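Local coordinates for glycosyl hydrolase (Rhizobium leguminosarum bv. trifolii, PDB 5NDX), which probably hydrolyses O-glycosyl bonds as a family 39 glycoside hydrolase, a bacterial orthologue of human alpha-L-iduronidase, at residues A[531-543]-A[550-562]. The protein carries 2 engineered substitutions. Residues are numbered along the deposited sequence; the frame is centred on the assembly and turned at random. Where two conformers were deposited one is given.
Sequences PPAAPTGLVVERY and EERMLFWAAGDIS. Unlike the reference sequence in segment 531-543: A534 (reference Thr). With SO4 (sulfate ion), chain H.
R542 grips the carboxylate of E550 side-on, NE to OE1 at 2.7 Å and NH2 to OE2 at 2.7 Å, each oxygen using its syn lone pair. The guanidinium and carboxylate planes are 21° apart, OE2 lying in the R542 plane and OE1 tilted from it. CG anti to the backbone N (chi1 175°) and an extended chain carry the guanidinium there; NH1 also pairs with D353. R552, bent at chi2, brings NH1 to the anti lone pair of E550 OE1 (2.8 Å) and to E551 O. R542 CD lies over one face of its guanidinium, the two guanidinium planes 74° apart. Sharing OE1 probably offsets the two like charges. With an alanine here instead of R542, E550 OE2 and D353 would probably lose their mates. On the opposite face, Y543 lays CE2 obliquely against M553 CB (3.7 Å) under helix 36-45. Back on the R542 side, P535 CB meets W556 CD1 (3.6 Å) and L538 CD1 meets CE3 (4.1 Å), both obliquely from the same side of the indole, which stacks edge-to-face with Y567. G537, whose positive phi favours glycine, lies in a beta bulge. This antiparallel hairpin, extended by strand 590-594, packs against strands 566-572 and 601-607, consistent with a fibronectin type III-like sandwich, as in human alpha-L-iduronidase.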
loop_
_atom_site.group_PDB
_atom_site.type_symbol
_atom_site.label_atom_id
_atom_site.label_comp_id
_atom_site.label_asym_id
_atom_site.label_seq_id
_atom_site.Cartn_x
_atom_site.Cartn_y
_atom_site.Cartn_z
ATOM N N PRO A 531 4.331 30.180 1.779
ATOM C CA PRO A 531 3.820 29.190 0.862
ATOM C C PRO A 531 4.571 27.877 0.987
ATOM O O PRO A 531 5.645 27.832 1.539
ATOM C CB PRO A 531 4.045 29.822 -0.530
ATOM C CG PRO A 531 4.326 31.270 -0.263
ATOM C CD PRO A 531 5.027 31.273 1.060
ATOM N N PRO A 532 3.960 26.787 0.548
ATOM C CA PRO A 532 4.612 25.490 0.608
ATOM C C PRO A 532 5.784 25.395 -0.394
ATOM O O PRO A 532 5.816 26.127 -1.395
ATOM C CB PRO A 532 3.504 24.553 0.153
ATOM C CG PRO A 532 2.772 25.362 -0.836
ATOM C CD PRO A 532 2.765 26.765 -0.300
ATOM N N ALA A 533 6.691 24.478 -0.123
ATOM C CA ALA A 533 7.794 24.207 -0.993
ATOM C C ALA A 533 7.314 23.641 -2.343
ATOM O O ALA A 533 6.347 22.871 -2.450
ATOM C CB ALA A 533 8.743 23.234 -0.322
ATOM N N ALA A 534 7.997 24.066 -3.386
ATOM C CA ALA A 534 7.699 23.615 -4.718
ATOM C C ALA A 534 7.980 22.116 -4.868
ATOM O O ALA A 534 8.821 21.553 -4.167
ATOM C CB ALA A 534 8.473 24.438 -5.736
ATOM N N PRO A 535 7.211 21.439 -5.719
ATOM C CA PRO A 535 7.538 20.028 -5.972
ATOM C C PRO A 535 8.864 19.881 -6.736
ATOM O O PRO A 535 9.321 20.840 -7.317
ATOM C CB PRO A 535 6.390 19.535 -6.860
ATOM C CG PRO A 535 5.488 20.675 -7.054
ATOM C CD PRO A 535 6.084 21.925 -6.513
ATOM N N THR A 536 9.400 18.674 -6.806
ATOM C CA THR A 536 10.662 18.406 -7.465
ATOM C C THR A 536 10.644 17.150 -8.299
ATOM O O THR A 536 9.801 16.263 -8.087
ATOM C CB THR A 536 11.806 18.274 -6.450
ATOM O OG1 THR A 536 11.635 17.110 -5.638
ATOM C CG2 THR A 536 11.886 19.510 -5.547
ATOM N N GLY A 537 11.596 17.046 -9.221
ATOM C CA GLY A 537 11.858 15.747 -9.883
ATOM C C GLY A 537 10.726 15.295 -10.821
ATOM O O GLY A 537 10.377 14.136 -10.838
ATOM N N LEU A 538 10.163 16.210 -11.602
ATOM C CA LEU A 538 9.051 15.870 -12.467
ATOM C C LEU A 538 9.506 15.008 -13.615
ATOM O O LEU A 538 10.337 15.465 -14.364
ATOM C CB LEU A 538 8.419 17.109 -13.061
ATOM C CG LEU A 538 7.283 16.893 -14.071
ATOM C CD1 LEU A 538 6.135 16.130 -13.435
ATOM C CD2 LEU A 538 6.768 18.224 -14.573
ATOM N N VAL A 539 8.933 13.803 -13.763
ATOM C CA VAL A 539 9.163 12.851 -14.881
ATOM C C VAL A 539 7.843 12.728 -15.688
ATOM O O VAL A 539 6.753 12.625 -15.092
ATOM C CB VAL A 539 9.564 11.448 -14.311
ATOM C CG1 VAL A 539 9.834 10.398 -15.405
ATOM C CG2 VAL A 539 10.797 11.543 -13.420
ATOM N N VAL A 540 7.925 12.742 -17.020
ATOM C CA VAL A 540 6.776 12.671 -17.908
ATOM C C VAL A 540 7.004 11.514 -18.844
ATOM O O VAL A 540 8.071 11.409 -19.435
ATOM C CB VAL A 540 6.603 13.924 -18.751
ATOM C CG1 VAL A 540 5.360 13.790 -19.638
ATOM C CG2 VAL A 540 6.499 15.138 -17.848
ATOM N N GLU A 541 6.049 10.599 -18.953
ATOM C CA GLU A 541 6.175 9.502 -19.900
ATOM C C GLU A 541 4.943 9.299 -20.705
ATOM O O GLU A 541 3.816 9.423 -20.188
ATOM C CB GLU A 541 6.409 8.216 -19.191
ATOM C CG GLU A 541 7.740 8.179 -18.533
ATOM C CD GLU A 541 7.847 6.961 -17.706
ATOM O OE1 GLU A 541 7.330 5.924 -18.159
ATOM O OE2 GLU A 541 8.416 7.053 -16.599
ATOM N N ARG A 542 5.181 8.823 -21.927
ATOM C CA ARG A 542 4.154 8.571 -22.915
ATOM C C ARG A 542 3.485 7.209 -22.749
ATOM O O ARG A 542 4.133 6.199 -22.593
ATOM C CB ARG A 542 4.772 8.675 -24.309
ATOM C CG ARG A 542 3.839 8.307 -25.449
ATOM C CD ARG A 542 4.302 8.994 -26.743
ATOM N NE ARG A 542 3.416 8.672 -27.850
ATOM C CZ ARG A 542 3.451 7.531 -28.544
ATOM N NH1 ARG A 542 4.316 6.564 -28.266
ATOM N NH2 ARG A 542 2.574 7.351 -29.525
ATOM N N TYR A 543 2.158 7.194 -22.801
ATOM C CA TYR A 543 1.401 5.953 -22.875
ATOM C C TYR A 543 0.334 6.115 -23.913
ATOM O O TYR A 543 0.007 7.239 -24.295
ATOM C CB TYR A 543 0.729 5.638 -21.508
ATOM C CG TYR A 543 1.727 5.217 -20.492
ATOM C CD1 TYR A 543 2.074 3.884 -20.337
ATOM C CD2 TYR A 543 2.367 6.143 -19.718
ATOM C CE1 TYR A 543 3.027 3.493 -19.407
ATOM C CE2 TYR A 543 3.336 5.761 -18.776
ATOM C CZ TYR A 543 3.631 4.441 -18.611
ATOM O OH TYR A 543 4.557 4.100 -17.687
ATOM N N GLU A 550 -3.408 9.451 -27.052
ATOM C CA GLU A 550 -2.127 9.851 -26.498
ATOM C C GLU A 550 -2.327 10.202 -25.047
ATOM O O GLU A 550 -3.269 10.908 -24.708
ATOM C CB GLU A 550 -1.535 11.073 -27.228
ATOM C CG GLU A 550 -0.942 10.768 -28.616
ATOM C CD GLU A 550 0.328 9.946 -28.539
ATOM O OE1 GLU A 550 1.118 10.099 -27.576
ATOM O OE2 GLU A 550 0.564 9.124 -29.456
ATOM N N GLU A 551 -1.460 9.691 -24.187
ATOM C CA GLU A 551 -1.546 10.049 -22.753
ATOM C C GLU A 551 -0.151 10.305 -22.218
ATOM O O GLU A 551 0.838 9.789 -22.768
ATOM C CB GLU A 551 -2.208 8.925 -21.931
ATOM C CG GLU A 551 -3.652 8.661 -22.310
ATOM C CD GLU A 551 -4.327 7.529 -21.535
ATOM O OE1 GLU A 551 -3.626 6.754 -20.864
ATOM O OE2 GLU A 551 -5.560 7.429 -21.651
ATOM N N ARG A 552 -0.086 11.059 -21.129
ATOM C CA ARG A 552 1.186 11.299 -20.403
ATOM C C ARG A 552 1.024 11.048 -18.915
ATOM O O ARG A 552 0.170 11.648 -18.295
ATOM C CB ARG A 552 1.612 12.742 -20.615
ATOM C CG ARG A 552 1.809 13.138 -22.086
ATOM C CD ARG A 552 3.004 12.426 -22.725
ATOM N NE ARG A 552 3.173 12.798 -24.144
ATOM C CZ ARG A 552 2.548 12.240 -25.189
ATOM N NH1 ARG A 552 1.687 11.235 -25.061
ATOM N NH2 ARG A 552 2.788 12.692 -26.393
ATOM N N MET A 553 1.821 10.164 -18.351
ATOM C CA MET A 553 1.880 9.954 -16.934
ATOM C C MET A 553 2.956 10.856 -16.345
ATOM O O MET A 553 4.099 10.806 -16.805
ATOM C CB MET A 553 2.222 8.509 -16.633
ATOM C CG MET A 553 2.187 8.160 -15.166
ATOM S SD MET A 553 0.458 8.293 -14.609
ATOM C CE MET A 553 0.714 8.411 -12.857
ATOM N N LEU A 554 2.574 11.652 -15.342
ATOM C CA LEU A 554 3.473 12.516 -14.589
ATOM C C LEU A 554 3.725 11.898 -13.215
ATOM O O LEU A 554 2.778 11.363 -12.561
ATOM C CB LEU A 554 2.861 13.905 -14.419
ATOM C CG LEU A 554 2.885 14.902 -15.573
ATOM C CD1 LEU A 554 2.162 14.344 -16.783
ATOM C CD2 LEU A 554 2.247 16.238 -15.188
ATOM N N PHE A 555 4.966 11.990 -12.760
ATOM C CA PHE A 555 5.413 11.513 -11.437
ATOM C C PHE A 555 6.380 12.570 -10.911
ATOM O O PHE A 555 7.169 13.085 -11.679
ATOM C CB PHE A 555 6.130 10.165 -11.582
ATOM C CG PHE A 555 6.661 9.606 -10.293
ATOM C CD1 PHE A 555 5.777 9.251 -9.239
ATOM C CD2 PHE A 555 8.055 9.360 -10.124
ATOM C CE1 PHE A 555 6.262 8.656 -8.055
ATOM C CE2 PHE A 555 8.552 8.802 -8.929
ATOM C CZ PHE A 555 7.650 8.442 -7.886
ATOM N N TRP A 556 6.305 12.893 -9.623
ATOM C CA TRP A 556 7.147 13.906 -9.014
ATOM C C TRP A 556 7.315 13.593 -7.549
ATOM O O TRP A 556 6.839 12.557 -7.092
ATOM C CB TRP A 556 6.584 15.310 -9.267
ATOM C CG TRP A 556 5.289 15.624 -8.670
ATOM C CD1 TRP A 556 5.057 16.209 -7.476
ATOM C CD2 TRP A 556 4.017 15.440 -9.286
ATOM N NE1 TRP A 556 3.714 16.387 -7.295
ATOM C CE2 TRP A 556 3.050 15.924 -8.391
ATOM C CE3 TRP A 556 3.601 14.877 -10.495
ATOM C CZ2 TRP A 556 1.680 15.850 -8.649
ATOM C CZ3 TRP A 556 2.219 14.861 -10.788
ATOM C CH2 TRP A 556 1.283 15.343 -9.844
ATOM N N ALA A 557 7.990 14.461 -6.808
ATOM C CA ALA A 557 8.209 14.293 -5.379
ATOM C C ALA A 557 7.742 15.553 -4.698
ATOM O O ALA A 557 7.764 16.620 -5.301
ATOM C CB ALA A 557 9.732 14.058 -5.100
ATOM N N ALA A 558 7.292 15.432 -3.455
ATOM C CA ALA A 558 6.938 16.580 -2.615
ATOM C C ALA A 558 8.222 17.393 -2.309
ATOM O O ALA A 558 9.285 16.814 -2.163
ATOM C CB ALA A 558 6.303 16.091 -1.276
ATOM N N GLY A 559 8.097 18.710 -2.223
ATOM C CA GLY A 559 9.208 19.587 -1.921
ATOM C C GLY A 559 9.631 19.435 -0.480
ATOM O O GLY A 559 10.793 19.672 -0.137
ATOM N N ASP A 560 8.688 19.070 0.390
ATOM C CA ASP A 560 9.043 18.749 1.764
ATOM C C ASP A 560 8.010 17.840 2.381
ATOM O O ASP A 560 7.173 17.300 1.665
ATOM C CB ASP A 560 9.277 20.037 2.569
ATOM C CG ASP A 560 8.047 20.836 2.744
ATOM O OD1 ASP A 560 6.900 20.305 2.691
ATOM O OD2 ASP A 560 8.212 22.029 2.956
ATOM N N ILE A 561 8.058 17.738 3.710
ATOM C CA ILE A 561 7.195 16.791 4.475
ATOM C C ILE A 561 5.979 17.482 5.124
ATOM O O ILE A 561 5.238 16.866 5.861
ATOM C CB ILE A 561 7.991 15.953 5.539
ATOM C CG1 ILE A 561 7.296 14.595 5.783
ATOM C CG2 ILE A 561 8.228 16.735 6.844
ATOM C CD1 ILE A 561 6.759 13.976 4.514
ATOM N N SER A 562 5.711 18.734 4.781
ATOM C CA SER A 562 4.481 19.417 5.209
ATOM C C SER A 562 3.180 18.609 4.994
ATOM O O SER A 562 3.012 17.932 3.988
ATOM C CB SER A 562 4.383 20.756 4.527
ATOM O OG SER A 562 5.416 21.569 5.003
HETATM S S SO4 H . 10.888 26.113 -2.478
HETATM O O1 SO4 H . 10.189 26.722 -1.320
HETATM O O2 SO4 H . 12.147 26.858 -2.723
HETATM O O3 SO4 H . 11.207 24.703 -2.151
HETATM O O4 SO4 H . 10.053 26.197 -3.698
HETATM O O HOH W 1 5.746 20.139 -2.770
HETATM O O HOH W 2 11.774 16.992 -3.153
#